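Local coordinates for m3DLH protein (Halieaceae bacterium, PDB 7JKA) that probably hydrolyses dienelactones or related esters, and possibly phosphotriesters, with the alpha/beta-hydrolase fold of the dienelactone hydrolase family, at residues 92-97 with 131-136; 194-197 with 202-205. One frame throughout, in Å; residues are numbered along the deposited sequence.

Interaction 1: residues 92-97 with 131-136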
ATOM      1  N   PRO A  92     -17.133  -8.295   4.561  1.00 23.14           N
ATOM      2  CA  PRO A  92     -18.151  -7.369   4.026  1.00 21.90           C
ATOM      3  C   PRO A  92     -17.588  -6.024   3.601  1.00 19.33           C
ATOM      4  O   PRO A  92     -18.016  -5.472   2.578  1.00 18.16           O
ATOM      5  CB  PRO A  92     -19.141  -7.238   5.193  1.00 23.83           C
ATOM      6  CG  PRO A  92     -19.036  -8.566   5.887  1.00 26.69           C
ATOM      7  CD  PRO A  92     -17.584  -8.934   5.811  1.00 25.95           C
ATOM      8  N   ARG A  93     -16.637  -5.475   4.363  1.00 18.81           N
ATOM      9  CA  ARG A  93     -16.034  -4.201   3.991  1.00 16.85           C
ATOM     10  C   ARG A  93     -15.230  -4.343   2.708  1.00 17.27           C
ATOM     11  O   ARG A  93     -15.391  -3.548   1.783  1.00 16.14           O
ATOM     12  CB  ARG A  93     -15.158  -3.687   5.135  1.00 17.09           C
ATOM     13  CG  ARG A  93     -14.360  -2.422   4.813  1.00 16.23           C
ATOM     14  CD  ARG A  93     -15.271  -1.228   4.569  1.00 15.50           C
ATOM     15  NE  ARG A  93     -14.519   0.009   4.318  1.00 14.89           N
ATOM     16  CZ  ARG A  93     -14.987   1.022   3.584  1.00 15.43           C
ATOM     17  NH1 ARG A  93     -14.244   2.114   3.398  1.00 15.96           N
ATOM     18  NH2 ARG A  93     -16.171   0.938   3.007  1.00 15.85           N
ATOM     19  N   MET A  94     -14.374  -5.369   2.626  1.00 16.69           N
ATOM     20  CA  MET A  94     -13.580  -5.562   1.419  1.00 16.38           C
ATOM     21  C   MET A  94     -14.467  -5.815   0.217  1.00 16.38           C
ATOM     22  O   MET A  94     -14.254  -5.236  -0.850  1.00 16.89           O
ATOM     23  CB  MET A  94     -12.602  -6.737   1.610  1.00 17.93           C
ATOM     24  CG  MET A  94     -11.619  -6.486   2.749  1.00 18.30           C
ATOM     25  SD  MET A  94     -10.539  -7.901   3.155  1.00 27.01           S
ATOM     26  CE  MET A  94      -9.913  -8.400   1.553  1.00 36.83           C
ATOM     27  N   GLU A  95     -15.483  -6.658   0.372  1.00 17.51           N
ATOM     28  CA  GLU A  95     -16.333  -6.945  -0.778  1.00 19.69           C
ATOM     29  C   GLU A  95     -17.135  -5.721  -1.186  1.00 17.21           C
ATOM     30  O   GLU A  95     -17.401  -5.531  -2.375  1.00 20.11           O
ATOM     31  CB  GLU A  95     -17.239  -8.144  -0.485  1.00 26.26           C
ATOM     32  CG  GLU A  95     -16.421  -9.438  -0.406  1.00 25.90           C
ATOM     33  CD  GLU A  95     -17.278 -10.659  -0.180  1.00 44.78           C
ATOM     34  OE1 GLU A  95     -18.505 -10.489  -0.005  1.00 40.07           O
ATOM     35  OE2 GLU A  95     -16.719 -11.780  -0.175  1.00 45.00           O
ATOM     36  N   GLY A  96     -17.514  -4.867  -0.232  1.00 16.05           N
ATOM     37  CA  GLY A  96     -18.206  -3.651  -0.612  1.00 18.25           C
ATOM     38  C   GLY A  96     -17.331  -2.761  -1.463  1.00 18.29           C
ATOM     39  O   GLY A  96     -17.802  -2.122  -2.403  1.00 18.82           O
ATOM     40  N   LEU A  97     -16.033  -2.747  -1.174  1.00 13.80           N
ATOM     41  CA  LEU A  97     -15.115  -1.962  -1.987  1.00 14.08           C
ATOM     42  C   LEU A  97     -14.816  -2.646  -3.319  1.00 14.38           C
ATOM     43  O   LEU A  97     -14.754  -1.965  -4.345  1.00 16.46           O
ATOM     44  CB  LEU A  97     -13.842  -1.661  -1.195  1.00 14.05           C
ATOM     45  CG  LEU A  97     -14.105  -0.712  -0.008  1.00 13.23           C
ATOM     46  CD1 LEU A  97     -12.865  -0.633   0.866  1.00 15.02           C
ATOM     47  CD2 LEU A  97     -14.467   0.683  -0.515  1.00 16.15           C
ATOM     48  N   PHE A 131      -0.181  -3.217   2.346  1.00 11.53           N
ATOM     49  CA  PHE A 131      -0.054  -4.520   2.972  1.00 13.19           C
ATOM     50  C   PHE A 131      -1.406  -5.198   2.867  1.00 14.36           C
ATOM     51  O   PHE A 131      -2.417  -4.610   3.234  1.00 12.59           O
ATOM     52  CB  PHE A 131       0.387  -4.345   4.431  1.00 12.54           C
ATOM     53  CG  PHE A 131       1.687  -3.639   4.549  1.00 10.14           C
ATOM     54  CD1 PHE A 131       1.755  -2.256   4.517  1.00 14.94           C
ATOM     55  CD2 PHE A 131       2.861  -4.378   4.570  1.00 11.64           C
ATOM     56  CE1 PHE A 131       2.984  -1.608   4.568  1.00 20.21           C
ATOM     57  CE2 PHE A 131       4.104  -3.751   4.624  1.00 15.83           C
ATOM     58  CZ  PHE A 131       4.164  -2.357   4.602  1.00 15.15           C
ATOM     59  N   CYS A 132      -1.432  -6.426   2.352  0.50 13.22           N
ATOM     60  CA  CYS A 132      -2.688  -7.193   2.171  0.50 14.06           C
ATOM     61  C   CYS A 132      -3.670  -6.351   1.378  0.50 13.23           C
ATOM     62  O   CYS A 132      -3.319  -5.866   0.293  0.50 14.13           O
ATOM     63  CB  CYS A 132      -3.239  -7.635   3.493  0.50 18.77           C
ATOM     64  SG  CYS A 132      -2.143  -8.610   4.249  0.50 20.09           S
ATOM     65  N   PHE A 133      -4.886  -6.152   1.884  1.00 10.79           N
ATOM     66  CA  PHE A 133      -5.868  -5.355   1.154  1.00 13.50           C
ATOM     67  C   PHE A 133      -5.358  -3.949   0.857  1.00 12.72           C
ATOM     68  O   PHE A 133      -5.727  -3.375  -0.168  1.00 12.97           O
ATOM     69  CB  PHE A 133      -7.174  -5.283   1.961  1.00 12.26           C
ATOM     70  CG  PHE A 133      -8.268  -4.522   1.268  1.00 12.51           C
ATOM     71  CD1 PHE A 133      -9.013  -5.101   0.245  1.00 14.22           C
ATOM     72  CD2 PHE A 133      -8.563  -3.222   1.650  1.00 15.92           C
ATOM     73  CE1 PHE A 133     -10.041  -4.384  -0.393  1.00 16.66           C
ATOM     74  CE2 PHE A 133      -9.592  -2.505   1.028  1.00 15.00           C
ATOM     75  CZ  PHE A 133     -10.321  -3.086   0.005  1.00 16.88           C
ATOM     76  N   GLY A 134      -4.486  -3.404   1.715  1.00 11.02           N
ATOM     77  CA  GLY A 134      -3.826  -2.137   1.398  1.00 11.66           C
ATOM     78  C   GLY A 134      -2.986  -2.182   0.138  1.00 10.61           C
ATOM     79  O   GLY A 134      -2.893  -1.184  -0.593  1.00 10.62           O
ATOM     80  N   GLY A 135      -2.359  -3.325  -0.142  1.00 10.94           N
ATOM     81  CA  GLY A 135      -1.628  -3.461  -1.391  1.00 13.50           C
ATOM     82  C   GLY A 135      -2.573  -3.492  -2.572  1.00 11.55           C
ATOM     83  O   GLY A 135      -2.303  -2.881  -3.613  1.00 12.22           O
ATOM     84  N   THR A 136      -3.671  -4.240  -2.440  1.00 11.84           N
ATOM     85  CA  THR A 136      -4.687  -4.231  -3.477  1.00 11.71           C
ATOM     86  C   THR A 136      -5.143  -2.800  -3.727  1.00 12.42           C
ATOM     87  O   THR A 136      -5.321  -2.386  -4.877  1.00 12.85           O
ATOM     88  CB  THR A 136      -5.862  -5.111  -3.042  1.00 13.42           C
ATOM     89  OG1 THR A 136      -5.374  -6.320  -2.426  1.00 14.95           O
ATOM     90  CG2 THR A 136      -6.769  -5.416  -4.235  1.00 12.56           C
TER
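M94 lies along one face of the F133 phenyl ring, and its course is easiest to follow from the root outwards. CB starts just outside the rim, 4.0 Å from F133 CE1. One bond further, CG moves over the face itself: it stands 4.1 Å from the ring centroid and 20° off the normal, a CH-pi contact offset from the middle. SD keeps that height but slides outward past the rim, 5.0 Å from the same centroid and oblique to the ring, which makes this a Met-aromatic contact in which the sulfur is not directly overhead. The chain bends at the last torsion (chi3 49°), turning the methyl back down, and CE ends 3.7 Å from F133 CD1 with F133 CB the next atom along. The two side chains thus run past each other in opposite senses, the tip of M94 near the root of F133.

L97, one helical turn on, takes a different part of the ring. It meets the far end edge-on, CD1 lying near the ring plane and 3.6 Å from F133 CZ, while L97 CB is 4.0 Å from that same atom. L97 CD1 also sits over the guanidinium of R93, whose NE and NH1 bond to H78 ND1 and L77 O. W104 of helix 101-116 adds to the packing, touching L97 and bringing its ring nearly parallel to that of F133.

No hydrogen bond crosses between the segments; the union is apolar. Helix 90-98 is thereby fastened to the first turn of helix 133-143, directly after C132, which occupies the N-cap position with a positive phi of 54°. That strained strand-turn-helix, flanked by G130 and G134, is consistent with the nucleophile elbow of an alpha/beta-hydrolase.

Interaction 2: residues 194-197 with 202-205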
ATOM      1  N   GLY A 194      -0.859 -10.612 -17.033  1.00 21.93           N
ATOM      2  CA  GLY A 194      -1.281 -10.428 -18.413  1.00 24.92           C
ATOM      3  C   GLY A 194      -1.619  -8.985 -18.739  1.00 23.84           C
ATOM      4  O   GLY A 194      -1.316  -8.504 -19.835  1.00 24.25           O
ATOM      5  N   GLU A 195      -2.261  -8.280 -17.797  1.00 22.81           N
ATOM      6  CA  GLU A 195      -2.531  -6.854 -17.969  1.00 22.23           C
ATOM      7  C   GLU A 195      -1.239  -6.079 -18.129  1.00 20.07           C
ATOM      8  O   GLU A 195      -1.092  -5.253 -19.039  1.00 22.89           O
ATOM      9  CB  GLU A 195      -3.312  -6.316 -16.764  1.00 21.86           C
ATOM     10  CG  GLU A 195      -4.651  -6.981 -16.544  1.00 21.40           C
ATOM     11  CD  GLU A 195      -5.237  -6.717 -15.182  1.00 19.33           C
ATOM     12  OE1 GLU A 195      -4.617  -5.974 -14.382  1.00 20.87           O
ATOM     13  OE2 GLU A 195      -6.311  -7.277 -14.903  1.00 23.57           O
ATOM     14  N   TRP A 196      -0.278  -6.355 -17.251  1.00 22.63           N
ATOM     15  CA  TRP A 196       0.945  -5.577 -17.241  1.00 20.07           C
ATOM     16  C   TRP A 196       1.831  -5.915 -18.437  1.00 21.61           C
ATOM     17  O   TRP A 196       2.525  -5.030 -18.943  1.00 22.07           O
ATOM     18  CB  TRP A 196       1.672  -5.801 -15.910  1.00 19.39           C
ATOM     19  CG  TRP A 196       0.812  -5.370 -14.737  1.00 17.73           C
ATOM     20  CD1 TRP A 196      -0.281  -4.531 -14.776  1.00 16.30           C
ATOM     21  CD2 TRP A 196       0.962  -5.774 -13.367  1.00 18.02           C
ATOM     22  NE1 TRP A 196      -0.805  -4.393 -13.511  1.00 16.81           N
ATOM     23  CE2 TRP A 196      -0.062  -5.134 -12.628  1.00 14.50           C
ATOM     24  CE3 TRP A 196       1.869  -6.614 -12.696  1.00 16.28           C
ATOM     25  CZ2 TRP A 196      -0.212  -5.317 -11.250  1.00 17.39           C
ATOM     26  CZ3 TRP A 196       1.736  -6.783 -11.328  1.00 15.89           C
ATOM     27  CH2 TRP A 196       0.710  -6.125 -10.613  1.00 16.23           C
ATOM     28  N   ARG A 197       1.807  -7.173 -18.913  1.00 22.85           N
ATOM     29  CA  ARG A 197       2.511  -7.525 -20.147  1.00 23.74           C
ATOM     30  C   ARG A 197       1.889  -6.812 -21.339  1.00 23.02           C
ATOM     31  O   ARG A 197       2.598  -6.259 -22.186  1.00 27.08           O
ATOM     32  CB  ARG A 197       2.481  -9.041 -20.361  1.00 25.07           C
ATOM     33  CG  ARG A 197       3.353  -9.828 -19.385  1.00 25.57           C
ATOM     34  CD  ARG A 197       3.366 -11.325 -19.698  1.00 37.04           C
ATOM     35  NE  ARG A 197       4.000 -11.593 -20.981  1.00 48.24           N
ATOM     36  CZ  ARG A 197       4.347 -12.803 -21.408  1.00 61.01           C
ATOM     37  NH1 ARG A 197       4.117 -13.865 -20.645  1.00 62.99           N
ATOM     38  NH2 ARG A 197       4.923 -12.952 -22.596  1.00 41.50           N
ATOM     39  N   ASP A 202       6.280  -1.282 -16.476  1.00 15.78           N
ATOM     40  CA  ASP A 202       7.531  -1.679 -15.825  1.00 18.56           C
ATOM     41  C   ASP A 202       7.143  -2.357 -14.525  1.00 17.93           C
ATOM     42  O   ASP A 202       6.969  -1.700 -13.503  1.00 16.44           O
ATOM     43  CB  ASP A 202       8.413  -0.473 -15.551  1.00 15.14           C
ATOM     44  CG  ASP A 202       9.729  -0.848 -14.904  1.00 22.94           C
ATOM     45  OD1 ASP A 202       9.910  -2.026 -14.519  1.00 19.39           O
ATOM     46  OD2 ASP A 202      10.572   0.046 -14.801  1.00 22.28           O
ATOM     47  N   TRP A 203       7.002  -3.679 -14.570  1.00 14.16           N
ATOM     48  CA  TRP A 203       6.501  -4.470 -13.465  1.00 13.93           C
ATOM     49  C   TRP A 203       7.504  -5.554 -13.088  1.00 15.41           C
ATOM     50  O   TRP A 203       8.296  -6.036 -13.921  1.00 15.43           O
ATOM     51  CB  TRP A 203       5.125  -5.107 -13.792  1.00 16.21           C
ATOM     52  CG  TRP A 203       5.137  -6.161 -14.880  1.00 19.31           C
ATOM     53  CD1 TRP A 203       5.078  -5.953 -16.222  1.00 19.39           C
ATOM     54  CD2 TRP A 203       5.168  -7.585 -14.692  1.00 15.47           C
ATOM     55  NE1 TRP A 203       5.089  -7.168 -16.895  1.00 18.83           N
ATOM     56  CE2 TRP A 203       5.114  -8.178 -15.969  1.00 16.20           C
ATOM     57  CE3 TRP A 203       5.206  -8.413 -13.557  1.00 12.84           C
ATOM     58  CZ2 TRP A 203       5.162  -9.573 -16.161  1.00 16.21           C
ATOM     59  CZ3 TRP A 203       5.232  -9.810 -13.750  1.00 16.68           C
ATOM     60  CH2 TRP A 203       5.187 -10.365 -15.037  1.00 16.41           C
ATOM     61  N   GLN A 204       7.470  -5.895 -11.800  1.00 13.22           N
ATOM     62  CA  GLN A 204       8.264  -6.980 -11.228  1.00 14.19           C
ATOM     63  C   GLN A 204       7.369  -7.719 -10.252  1.00 15.39           C
ATOM     64  O   GLN A 204       6.539  -7.104  -9.573  1.00 14.39           O
ATOM     65  CB  GLN A 204       9.493  -6.479 -10.476  1.00 12.63           C
ATOM     66  CG  GLN A 204      10.456  -5.650 -11.280  1.00 15.52           C
ATOM     67  CD  GLN A 204      11.539  -5.068 -10.393  1.00 17.76           C
ATOM     68  OE1 GLN A 204      12.374  -5.799  -9.850  1.00 16.84           O
ATOM     69  NE2 GLN A 204      11.489  -3.749 -10.190  1.00 17.56           N
ATOM     70  N   PHE A 205       7.508  -9.041 -10.204  1.00 12.62           N
ATOM     71  CA  PHE A 205       6.667  -9.842  -9.321  1.00 11.92           C
ATOM     72  C   PHE A 205       7.575 -10.899  -8.720  1.00 13.07           C
ATOM     73  O   PHE A 205       8.139 -11.705  -9.453  1.00 13.26           O
ATOM     74  CB  PHE A 205       5.518 -10.455 -10.120  1.00 13.73           C
ATOM     75  CG  PHE A 205       4.462 -11.151  -9.293  1.00 14.64           C
ATOM     76  CD1 PHE A 205       4.762 -12.264  -8.532  1.00 17.81           C
ATOM     77  CD2 PHE A 205       3.144 -10.714  -9.336  1.00 13.46           C
ATOM     78  CE1 PHE A 205       3.781 -12.920  -7.799  1.00 17.34           C
ATOM     79  CE2 PHE A 205       2.163 -11.362  -8.612  1.00 14.45           C
ATOM     80  CZ  PHE A 205       2.493 -12.449  -7.821  1.00 18.56           C
TER
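W196 and W203 bring the main CH-pi contact here: the CB methylene of W196 sits over one face of the W203 indole, 3.7 Å from the centroid of its five-membered ring and 21° off the normal. It is displaced toward the rim, so its shortest approach is to W203 CD1 at 3.4 Å. W203 CG lies between the backbone N and the carbonyl carbon (chi1 67°), which sets the indole with a face against W196 CB.

Between the two indoles themselves the meeting is oblique, with the five-membered rings inclined at 53° and their centroids 5.7 Å apart. The W196 ring presents its CE3 corner, which lies 3.8 Å from W203 CB; W203 CE3 lies in the plane of the W196 ring, at its edge. This pairing closes part of a beta-alpha-beta crossover, in which helix 186-198 links the neighbouring parallel strands 172-178 and 203-208, and it fills the angle between the helix's last turns and the start of the second strand. W196 continues inward to V175 and I169, and W203 also touches M193 one turn earlier on the helix.

Aliphatic contact comes from R197, whose CG packs obliquely against the benzene half of the indole, 3.7 Å from W203 CZ2 and nearer the surface. An alanine in place of W203 would probably leave W196 CB and the R197 methylene without the surface they pack on, opening a gap between helix and strand.

No hydrogen bond joins the two segments; E195, next to W196 on the helix, forms a salt bridge from OE1 to R143 NH2 and accepts the backbone N-H of E161 at OE2.

Interaction 1 and interaction 2 are separate packing sites in one alpha/beta-hydrolase fold, their centres 21 Å apart and their nearest atoms about 8 Å apart, with no direct touch. They follow one another along the chain. A physical link runs through helix 133-143: its first turn holds F133 of interaction 1, and its last residue, R143, bridges to E195, within segment 194-197 of interaction 2. Only interaction 1 adjoins the probable active site, where C132 touches E50, H155 and H213. Its centre is also the deeper, 11 Å from the centre of the chain against 17 Å for interaction 2, which joins helix to strand nearer the periphery.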